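Local coordinates for protein TodX (Pseudomonas putida, PDB 3BS0) that transports toluene and probably other aromatic hydrocarbons across the bacterial outer membrane, as a first step in their biodegradation, at residues 56-61 against 66-71; 287-290 against 294-297; 384-387 against 391-394. All coordinates share one frame; numbering follows the deposited sequence.

Contact 1 (56-61 against 66-71); sequences DIKVHD and EAKSST. Unlike the reference sequence in segment 66-71: Ala67 (reference Pro).
The Lys58 chain bends at chi2 (88°) and again at chi4 (-61°), and this folds NZ back to the Glu66 carboxylate. Glu66 itself runs extended beyond CG and crosses the lysine. The two belong to an antiparallel beta hairpin in the FadL-family barrel, where the long strand 44-60 turns back into the short strand 66-69. A salt bridge joins Lys58 NZ to Glu66 OE1 at 2.8 Å. NZ reaches that oxygen on its syn side, 17° out of the carboxylate plane. The aliphatic part of Lys68 lies alongside Lys58 and points the same way, with Lys68 CB 3.5 Å from Lys58 CD. Lys58 NZ and Lys68 NZ stay 6.0 Å apart. The Glu66 carboxylate, bonded to Lys58, probably offsets part of their repulsion. On the same face His60 runs beside Glu66, and Glu66 CB packs obliquely against the imidazole. The ring and the carboxylate are turned well away from parallel.

Ile57, Val59, Ala67 and Ser69 occupy the other face and are buried. Ile57 and Val59 touch His420 and Gln418 of strand 417-433, which pairs with the far edge of 44-60. Ser69 OG is bonded to the backbone N of Glu108. Ile57 with Ser69 and Val59 with Ala67 are hydrogen-bonded pairs. Their bonds include Ser69 N to Ile57 O at 3.0 Å and Ala67 N to Val59 O at 3.1 Å.

Just past the end of strand 66-69, Ser70 is held by the side chain of Asp56. Asp56 OD2 forms a salt bridge with Arg401. Asp56 OD1 accepts a hydrogen bond from Ser70 OG at 2.9 Å, met nearly in line with the C-O bond.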
ATOM      1  N   ASP A  56      -1.357   8.162  11.804  1.00 48.64           N
ATOM      2  CA  ASP A  56      -1.965   8.526  13.065  1.00 48.98           C
ATOM      3  C   ASP A  56      -3.405   8.034  13.141  1.00 46.56           C
ATOM      4  O   ASP A  56      -4.252   8.355  12.298  1.00 43.92           O
ATOM      5  CB  ASP A  56      -1.898  10.029  13.315  1.00 53.91           C
ATOM      6  CG  ASP A  56      -1.870  10.353  14.798  1.00 59.58           C
ATOM      7  OD1 ASP A  56      -1.023   9.761  15.504  1.00 62.79           O
ATOM      8  OD2 ASP A  56      -2.678  11.187  15.261  1.00 62.84           O
ATOM      9  N   ILE A  57      -3.663   7.239  14.169  1.00 44.09           N
ATOM     10  CA  ILE A  57      -4.972   6.663  14.378  1.00 41.72           C
ATOM     11  C   ILE A  57      -5.378   6.695  15.832  1.00 38.86           C
ATOM     12  O   ILE A  57      -4.579   6.429  16.722  1.00 38.84           O
ATOM     13  CB  ILE A  57      -5.003   5.196  13.913  1.00 43.27           C
ATOM     14  CG1 ILE A  57      -4.553   5.104  12.457  1.00 45.78           C
ATOM     15  CG2 ILE A  57      -6.396   4.627  14.062  1.00 42.28           C
ATOM     16  CD1 ILE A  57      -4.605   3.685  11.901  1.00 49.56           C
ATOM     17  N   LYS A  58      -6.631   7.046  16.063  1.00 37.11           N
ATOM     18  CA  LYS A  58      -7.190   7.064  17.403  1.00 36.59           C
ATOM     19  C   LYS A  58      -8.535   6.335  17.288  1.00 35.13           C
ATOM     20  O   LYS A  58      -9.343   6.612  16.382  1.00 30.49           O
ATOM     21  CB  LYS A  58      -7.422   8.497  17.895  1.00 38.19           C
ATOM     22  CG  LYS A  58      -6.730   8.842  19.192  1.00 41.93           C
ATOM     23  CD  LYS A  58      -5.324   9.364  18.915  1.00 48.07           C
ATOM     24  CE  LYS A  58      -4.647   9.931  20.176  1.00 51.34           C
ATOM     25  NZ  LYS A  58      -5.387  11.095  20.766  1.00 55.19           N
ATOM     26  N   VAL A  59      -8.742   5.382  18.188  1.00 33.94           N
ATOM     27  CA  VAL A  59      -9.967   4.610  18.234  1.00 32.92           C
ATOM     28  C   VAL A  59     -10.513   4.857  19.629  1.00 33.18           C
ATOM     29  O   VAL A  59      -9.762   4.854  20.611  1.00 31.17           O
ATOM     30  CB  VAL A  59      -9.686   3.101  18.015  1.00 34.77           C
ATOM     31  CG1 VAL A  59     -10.970   2.289  18.141  1.00 35.92           C
ATOM     32  CG2 VAL A  59      -9.104   2.881  16.630  1.00 39.20           C
ATOM     33  N   HIS A  60     -11.813   5.102  19.717  1.00 33.05           N
ATOM     34  CA  HIS A  60     -12.428   5.358  21.003  1.00 34.95           C
ATOM     35  C   HIS A  60     -13.485   4.361  21.406  1.00 36.51           C
ATOM     36  O   HIS A  60     -14.176   3.763  20.579  1.00 33.68           O
ATOM     37  CB  HIS A  60     -13.026   6.761  21.042  1.00 35.93           C
ATOM     38  CG  HIS A  60     -12.011   7.842  21.186  1.00 37.60           C
ATOM     39  ND1 HIS A  60     -11.404   8.135  22.388  1.00 38.39           N
ATOM     40  CD2 HIS A  60     -11.467   8.680  20.274  1.00 38.66           C
ATOM     41  CE1 HIS A  60     -10.530   9.109  22.212  1.00 39.19           C
ATOM     42  NE2 HIS A  60     -10.550   9.458  20.937  1.00 40.83           N
ATOM     43  N   ASP A  61     -13.616   4.249  22.719  1.00 39.99           N
ATOM     44  CA  ASP A  61     -14.540   3.353  23.377  1.00 42.20           C
ATOM     45  C   ASP A  61     -15.884   4.019  23.652  1.00 42.72           C
ATOM     46  O   ASP A  61     -16.068   5.218  23.425  1.00 41.83           O
ATOM     47  CB  ASP A  61     -13.918   2.922  24.704  1.00 42.67           C
ATOM     48  CG  ASP A  61     -14.015   1.451  24.926  1.00 44.18           C
ATOM     49  OD1 ASP A  61     -14.243   0.736  23.927  1.00 46.57           O
ATOM     50  OD2 ASP A  61     -13.853   1.006  26.082  1.00 44.33           O
ATOM     51  N   GLU A  66      -9.246   5.279  25.061  1.00 33.13           N
ATOM     52  CA  GLU A  66      -8.668   5.394  23.740  1.00 36.84           C
ATOM     53  C   GLU A  66      -7.429   4.536  23.535  1.00 36.71           C
ATOM     54  O   GLU A  66      -6.654   4.281  24.448  1.00 35.91           O
ATOM     55  CB  GLU A  66      -8.350   6.862  23.389  1.00 38.75           C
ATOM     56  CG  GLU A  66      -7.104   7.454  24.027  1.00 43.85           C
ATOM     57  CD  GLU A  66      -6.883   8.914  23.621  1.00 51.66           C
ATOM     58  OE1 GLU A  66      -6.684   9.165  22.404  1.00 54.91           O
ATOM     59  OE2 GLU A  66      -6.917   9.810  24.511  1.00 48.50           O
ATOM     60  N   ALA A  67      -7.285   4.080  22.303  1.00 37.53           N
ATOM     61  CA  ALA A  67      -6.156   3.285  21.878  1.00 37.17           C
ATOM     62  C   ALA A  67      -5.664   4.055  20.671  1.00 36.94           C
ATOM     63  O   ALA A  67      -6.437   4.378  19.770  1.00 35.80           O
ATOM     64  CB  ALA A  67      -6.608   1.911  21.470  1.00 34.15           C
ATOM     65  N   LYS A  68      -4.388   4.384  20.660  1.00 38.53           N
ATOM     66  CA  LYS A  68      -3.854   5.119  19.538  1.00 40.74           C
ATOM     67  C   LYS A  68      -2.659   4.393  19.009  1.00 38.83           C
ATOM     68  O   LYS A  68      -1.986   3.671  19.744  1.00 37.74           O
ATOM     69  CB  LYS A  68      -3.456   6.535  19.956  1.00 43.82           C
ATOM     70  CG  LYS A  68      -2.689   6.613  21.248  1.00 45.76           C
ATOM     71  CD  LYS A  68      -2.171   8.021  21.483  1.00 53.54           C
ATOM     72  CE  LYS A  68      -2.359   8.433  22.937  1.00 59.76           C
ATOM     73  NZ  LYS A  68      -1.807   7.403  23.875  1.00 64.44           N
ATOM     74  N   SER A  69      -2.422   4.570  17.718  1.00 38.51           N
ATOM     75  CA  SER A  69      -1.282   3.962  17.062  1.00 39.83           C
ATOM     76  C   SER A  69      -0.498   5.044  16.357  1.00 42.14           C
ATOM     77  O   SER A  69      -1.051   5.822  15.595  1.00 41.47           O
ATOM     78  CB  SER A  69      -1.725   2.922  16.044  1.00 35.95           C
ATOM     79  OG  SER A  69      -0.687   2.700  15.118  1.00 29.18           O
ATOM     80  N   SER A  70       0.796   5.069  16.626  1.00 46.87           N
ATOM     81  CA  SER A  70       1.744   6.014  16.046  1.00 51.72           C
ATOM     82  C   SER A  70       2.812   6.098  17.116  1.00 56.16           C
ATOM     83  O   SER A  70       3.973   6.409  16.845  1.00 57.49           O
ATOM     84  CB  SER A  70       1.111   7.388  15.829  1.00 51.83           C
ATOM     85  OG  SER A  70       0.685   7.970  17.049  1.00 52.95           O
ATOM     86  N   THR A  71       2.382   5.785  18.340  1.00 60.06           N
ATOM     87  CA  THR A  71       3.229   5.790  19.527  1.00 63.05           C
ATOM     88  C   THR A  71       4.176   4.593  19.473  1.00 65.49           C
ATOM     89  O   THR A  71       3.891   3.593  18.803  1.00 68.07           O
ATOM     90  CB  THR A  71       2.371   5.685  20.816  1.00 64.14           C
ATOM     91  OG1 THR A  71       1.334   6.676  20.789  1.00 63.57           O
ATOM     92  CG2 THR A  71       3.237   5.894  22.057  1.00 64.09           C
TER

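Contact 2 (287-290 against 294-297); sequences HQFN and VVAA
His287 O accepts the backbone N-H of Val295, with Val295 N at 2.7 Å, and also takes a CA-H contact from Val294 CA at 3.5 Å. The Val295 donor is tilted 20° from the carbonyl plane. In return His287 N gives its hydrogen to Val295 O at 2.7 Å, almost straight along that carbonyl. These two bonds close the end of a beta hairpin in the barrel wall, where strand 280-288 turns into strand 293-302. His287 and Val295 form the hydrogen-bonded pair. Gln288 and Val294 form the next, non-hydrogen-bonded pair, on the opposite face.

Val294 places one methyl on each neighbour. CG1 stands anti to its own backbone N (chi1 -172°), and this lays it 3.4 Å from His287 O. CG2 crosses the extended Gln288 chain, 4.1 Å from Gln288 CG and 3.9 Å from Gln288 NE2. An alanine here would lose both methyls and would probably leave His287 O and one side of the Gln288 chain less covered. The backbone of Gln288 also bonds to Asn232, and that of Val294 to Ala341, so both strands continue into their neighbours.

On the other face the Phe289 ring turns an edge toward Val295. The model sets these carbons closer than they can sit, so the exact spacing is doubtful. The Phe289 ring also meets the Trp293 ring, their planes about 30° apart. Beside them, Val295 CB lies 4.0 Å from His287 O.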
ATOM      1  N   HIS A 287       0.649  19.629 -19.128  1.00 70.06           N
ATOM      2  CA  HIS A 287       0.777  20.821 -19.958  1.00 70.94           C
ATOM      3  C   HIS A 287       1.682  21.894 -19.360  1.00 72.47           C
ATOM      4  O   HIS A 287       1.635  22.176 -18.162  1.00 72.37           O
ATOM      5  CB  HIS A 287      -0.605  21.424 -20.240  1.00 70.85           C
ATOM      6  CG  HIS A 287      -0.555  22.743 -20.952  1.00 72.11           C
ATOM      7  ND1 HIS A 287      -0.650  23.952 -20.293  1.00 71.04           N
ATOM      8  CD2 HIS A 287      -0.365  23.044 -22.259  1.00 70.94           C
ATOM      9  CE1 HIS A 287      -0.518  24.937 -21.163  1.00 70.43           C
ATOM     10  NE2 HIS A 287      -0.344  24.413 -22.363  1.00 71.72           N
ATOM     11  N   GLN A 288       2.508  22.493 -20.214  1.00 74.55           N
ATOM     12  CA  GLN A 288       3.424  23.550 -19.797  1.00 76.50           C
ATOM     13  C   GLN A 288       2.892  24.895 -20.295  1.00 76.62           C
ATOM     14  O   GLN A 288       2.595  25.053 -21.478  1.00 75.66           O
ATOM     15  CB  GLN A 288       4.822  23.279 -20.366  1.00 77.47           C
ATOM     16  CG  GLN A 288       5.880  24.300 -19.975  1.00 81.00           C
ATOM     17  CD  GLN A 288       7.281  23.855 -20.351  1.00 81.53           C
ATOM     18  OE1 GLN A 288       7.531  23.456 -21.486  1.00 82.80           O
ATOM     19  NE2 GLN A 288       8.202  23.921 -19.393  1.00 82.77           N
ATOM     20  N   PHE A 289       2.753  25.853 -19.385  1.00 77.88           N
ATOM     21  CA  PHE A 289       2.243  27.173 -19.743  1.00 79.55           C
ATOM     22  C   PHE A 289       3.355  28.115 -20.195  1.00 80.59           C
ATOM     23  O   PHE A 289       3.451  28.472 -21.372  1.00 80.39           O
ATOM     24  CB  PHE A 289       1.510  27.805 -18.554  1.00 79.80           C
ATOM     25  CG  PHE A 289       0.350  27.000 -18.050  1.00 79.62           C
ATOM     26  CD1 PHE A 289       0.559  25.866 -17.280  1.00 80.57           C
ATOM     27  CD2 PHE A 289      -0.957  27.376 -18.347  1.00 80.04           C
ATOM     28  CE1 PHE A 289      -0.518  25.117 -16.812  1.00 82.00           C
ATOM     29  CE2 PHE A 289      -2.042  26.633 -17.886  1.00 80.34           C
ATOM     30  CZ  PHE A 289      -1.821  25.501 -17.116  1.00 81.43           C
ATOM     31  N   ASN A 290       4.183  28.521 -19.239  1.00 82.48           N
ATOM     32  CA  ASN A 290       5.297  29.424 -19.497  1.00 83.97           C
ATOM     33  C   ASN A 290       6.470  28.672 -20.120  1.00 84.46           C
ATOM     34  O   ASN A 290       6.689  28.736 -21.331  1.00 85.40           O
ATOM     35  CB  ASN A 290       5.745  30.075 -18.186  1.00 84.22           C
ATOM     36  CG  ASN A 290       6.817  31.118 -18.396  1.00 85.78           C
ATOM     37  OD1 ASN A 290       6.562  32.180 -18.967  1.00 86.96           O
ATOM     38  ND2 ASN A 290       8.028  30.819 -17.945  1.00 86.02           N
ATOM     39  N   VAL A 294       4.816  23.717 -15.098  1.00 61.07           N
ATOM     40  CA  VAL A 294       4.094  22.645 -15.781  1.00 56.42           C
ATOM     41  C   VAL A 294       2.965  22.167 -14.884  1.00 54.38           C
ATOM     42  O   VAL A 294       3.109  22.141 -13.658  1.00 54.49           O
ATOM     43  CB  VAL A 294       5.005  21.419 -16.085  1.00 56.73           C
ATOM     44  CG1 VAL A 294       4.261  20.429 -16.969  1.00 51.93           C
ATOM     45  CG2 VAL A 294       6.307  21.864 -16.738  1.00 56.09           C
ATOM     46  N   VAL A 295       1.847  21.781 -15.491  1.00 51.66           N
ATOM     47  CA  VAL A 295       0.701  21.295 -14.728  1.00 48.75           C
ATOM     48  C   VAL A 295       0.195  19.957 -15.269  1.00 47.16           C
ATOM     49  O   VAL A 295       0.121  19.752 -16.475  1.00 41.72           O
ATOM     50  CB  VAL A 295      -0.445  22.331 -14.735  1.00 49.19           C
ATOM     51  CG1 VAL A 295      -1.657  21.798 -13.967  1.00 47.89           C
ATOM     52  CG2 VAL A 295       0.040  23.622 -14.107  1.00 45.21           C
ATOM     53  N   ALA A 296      -0.141  19.049 -14.359  1.00 48.39           N
ATOM     54  CA  ALA A 296      -0.626  17.732 -14.744  1.00 50.23           C
ATOM     55  C   ALA A 296      -1.942  17.358 -14.058  1.00 51.61           C
ATOM     56  O   ALA A 296      -2.165  17.694 -12.890  1.00 49.19           O
ATOM     57  CB  ALA A 296       0.440  16.673 -14.433  1.00 46.68           C
ATOM     58  N   ALA A 297      -2.793  16.650 -14.807  1.00 53.09           N
ATOM     59  CA  ALA A 297      -4.100  16.173 -14.342  1.00 54.13           C
ATOM     60  C   ALA A 297      -4.252  14.714 -14.766  1.00 55.16           C
ATOM     61  O   ALA A 297      -3.968  14.358 -15.910  1.00 54.99           O
ATOM     62  CB  ALA A 297      -5.215  17.002 -14.947  1.00 54.18           C
TER

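Contact 3 (384-387 against 391-394); sequences YDFD and RINL
Arg391 runs beside Asp385, both side chains pointing the same way. Arg391 CB begins 3.9 Å from Asp385 CB. CG stands anti to the carbonyl carbon (chi1 -47°) and comes to 3.6 Å from Asp385 CB, the nearest side-chain approach of this pair. The same CG is 4.0 Å from Asp385 OD1. From CG to NE the chain is extended and carries the charge along past the aspartate. Arg391 NE lies 4.4 Å from Asp385 OD1, too far for a salt bridge. The guanidinium and carboxylate planes are 65° apart, and OD1 lies well out of the guanidinium plane. No N-H points at it, so the two charges probably attract without a directed bond. Farther out, Arg391 NH1 makes a long, weak ion pair with Glu383. The arginine side chain also touches Tyr24 and Pro41.

Tyr384 and Ile392 form an antiparallel hydrogen-bonded pair. Tyr384 N donates to Ile392 O at 2.9 Å. Ile392 N reaches Tyr384 O at 2.8 Å, tilted 31° from the carbonyl plane. Ile392 CB sits 3.5 Å from that same Tyr384 O. The outer end of Ile392 crosses the Phe386 ring. Their modelled spacing is too short for carbons and is doubtful in detail.

The two strands bond onward to other neighbours, Asp385 to Asp347 and Arg391 to Ser430 through their backbones. A short beta hairpin of this kind, joining strand 376-385 to strand 390-405, is characteristic of the periplasmic turns of outer-membrane beta barrels, and this one probably lies on that side.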
ATOM      1  N   TYR A 384      16.201  19.503  -6.333  1.00 59.95           N
ATOM      2  CA  TYR A 384      17.412  20.298  -6.289  1.00 62.65           C
ATOM      3  C   TYR A 384      18.475  19.406  -6.904  1.00 62.67           C
ATOM      4  O   TYR A 384      18.701  18.287  -6.450  1.00 62.58           O
ATOM      5  CB  TYR A 384      17.782  20.664  -4.841  1.00 64.16           C
ATOM      6  CG  TYR A 384      18.864  21.729  -4.714  1.00 68.12           C
ATOM      7  CD1 TYR A 384      19.060  22.408  -3.510  1.00 69.27           C
ATOM      8  CD2 TYR A 384      19.666  22.080  -5.805  1.00 68.70           C
ATOM      9  CE1 TYR A 384      20.024  23.417  -3.397  1.00 70.65           C
ATOM     10  CE2 TYR A 384      20.631  23.083  -5.702  1.00 70.24           C
ATOM     11  CZ  TYR A 384      20.805  23.750  -4.498  1.00 71.41           C
ATOM     12  OH  TYR A 384      21.743  24.760  -4.403  1.00 71.12           O
ATOM     13  N   ASP A 385      19.107  19.880  -7.963  1.00 63.63           N
ATOM     14  CA  ASP A 385      20.143  19.091  -8.598  1.00 66.04           C
ATOM     15  C   ASP A 385      21.454  19.854  -8.632  1.00 67.34           C
ATOM     16  O   ASP A 385      21.532  20.956  -9.173  1.00 69.10           O
ATOM     17  CB  ASP A 385      19.703  18.677 -10.003  1.00 65.91           C
ATOM     18  CG  ASP A 385      18.901  19.744 -10.699  1.00 65.17           C
ATOM     19  OD1 ASP A 385      18.062  19.381 -11.551  1.00 65.27           O
ATOM     20  OD2 ASP A 385      19.114  20.934 -10.398  1.00 64.15           O
ATOM     21  N   PHE A 386      22.477  19.258  -8.029  1.00 67.98           N
ATOM     22  CA  PHE A 386      23.798  19.863  -7.956  1.00 69.54           C
ATOM     23  C   PHE A 386      24.448  20.023  -9.331  1.00 69.69           C
ATOM     24  O   PHE A 386      25.084  21.037  -9.598  1.00 71.49           O
ATOM     25  CB  PHE A 386      24.695  19.033  -7.031  1.00 69.34           C
ATOM     26  CG  PHE A 386      24.088  18.767  -5.671  1.00 68.02           C
ATOM     27  CD1 PHE A 386      23.636  17.494  -5.334  1.00 66.72           C
ATOM     28  CD2 PHE A 386      23.970  19.789  -4.728  1.00 68.41           C
ATOM     29  CE1 PHE A 386      23.077  17.237  -4.082  1.00 66.50           C
ATOM     30  CE2 PHE A 386      23.409  19.540  -3.466  1.00 67.21           C
ATOM     31  CZ  PHE A 386      22.963  18.258  -3.146  1.00 65.87           C
ATOM     32  N   ASP A 387      24.287  19.023 -10.192  1.00 70.07           N
ATOM     33  CA  ASP A 387      24.830  19.060 -11.550  1.00 70.06           C
ATOM     34  C   ASP A 387      23.657  18.809 -12.485  1.00 70.20           C
ATOM     35  O   ASP A 387      22.508  18.791 -12.050  1.00 70.15           O
ATOM     36  CB  ASP A 387      25.870  17.952 -11.770  1.00 71.24           C
ATOM     37  CG  ASP A 387      27.065  18.059 -10.831  1.00 74.74           C
ATOM     38  OD1 ASP A 387      27.137  17.259  -9.873  1.00 75.51           O
ATOM     39  OD2 ASP A 387      27.934  18.937 -11.049  1.00 75.67           O
ATOM     40  N   ARG A 391      20.515  14.732  -9.117  1.00 49.26           N
ATOM     41  CA  ARG A 391      19.263  15.310  -8.629  1.00 48.61           C
ATOM     42  C   ARG A 391      18.765  14.716  -7.301  1.00 47.83           C
ATOM     43  O   ARG A 391      18.911  13.518  -7.039  1.00 47.37           O
ATOM     44  CB  ARG A 391      18.139  15.108  -9.658  1.00 47.94           C
ATOM     45  CG  ARG A 391      18.443  15.444 -11.098  1.00 48.26           C
ATOM     46  CD  ARG A 391      17.239  15.034 -11.937  1.00 55.31           C
ATOM     47  NE  ARG A 391      17.314  15.393 -13.357  1.00 58.59           N
ATOM     48  CZ  ARG A 391      16.368  15.090 -14.248  1.00 60.31           C
ATOM     49  NH1 ARG A 391      15.280  14.427 -13.872  1.00 62.37           N
ATOM     50  NH2 ARG A 391      16.499  15.458 -15.512  1.00 62.45           N
ATOM     51  N   ILE A 392      18.157  15.566  -6.481  1.00 45.14           N
ATOM     52  CA  ILE A 392      17.573  15.149  -5.219  1.00 43.40           C
ATOM     53  C   ILE A 392      16.128  15.596  -5.297  1.00 42.48           C
ATOM     54  O   ILE A 392      15.863  16.777  -5.521  1.00 42.07           O
ATOM     55  CB  ILE A 392      18.217  15.844  -4.007  1.00 43.98           C
ATOM     56  CG1 ILE A 392      19.704  15.505  -3.940  1.00 45.51           C
ATOM     57  CG2 ILE A 392      17.514  15.412  -2.718  1.00 39.76           C
ATOM     58  CD1 ILE A 392      20.439  16.271  -2.843  1.00 47.01           C
ATOM     59  N   ASN A 393      15.205  14.651  -5.127  1.00 40.52           N
ATOM     60  CA  ASN A 393      13.772  14.936  -5.169  1.00 39.70           C
ATOM     61  C   ASN A 393      13.155  14.673  -3.798  1.00 39.37           C
ATOM     62  O   ASN A 393      13.482  13.685  -3.144  1.00 38.59           O
ATOM     63  CB  ASN A 393      13.058  14.034  -6.183  1.00 38.81           C
ATOM     64  CG  ASN A 393      13.635  14.132  -7.573  1.00 39.60           C
ATOM     65  OD1 ASN A 393      13.176  14.910  -8.405  1.00 39.60           O
ATOM     66  ND2 ASN A 393      14.646  13.329  -7.834  1.00 39.88           N
ATOM     67  N   LEU A 394      12.268  15.561  -3.368  1.00 38.84           N
ATOM     68  CA  LEU A 394      11.585  15.397  -2.095  1.00 39.49           C
ATOM     69  C   LEU A 394      10.091  15.418  -2.374  1.00 39.84           C
ATOM     70  O   LEU A 394       9.642  15.969  -3.379  1.00 41.81           O
ATOM     71  CB  LEU A 394      11.926  16.537  -1.123  1.00 38.40           C
ATOM     72  CG  LEU A 394      13.376  16.759  -0.698  1.00 38.13           C
ATOM     73  CD1 LEU A 394      14.132  17.525  -1.776  1.00 38.04           C
ATOM     74  CD2 LEU A 394      13.391  17.532   0.607  1.00 37.52           C
TER

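The three contacts are separate hairpins of one barrel, following each other along the chain. Contacts 2 and 3 lie on the same side of the chain's centre, their centres about 21 Å apart and nearest atoms about 12 Å apart. Both close short turns at the barrel end that carries the C-terminus, probably the periplasmic end. Contact 1 lies far from both: its centre is about 40 Å from that of contact 2 and about 37 Å from that of contact 3. Strand 417-433 links contacts 1 and 3, since it pairs with both 44-60 and 390-405. In contact 1 the Val59 side chain is about 13 Å from a bound C8E detergent, too far to touch it.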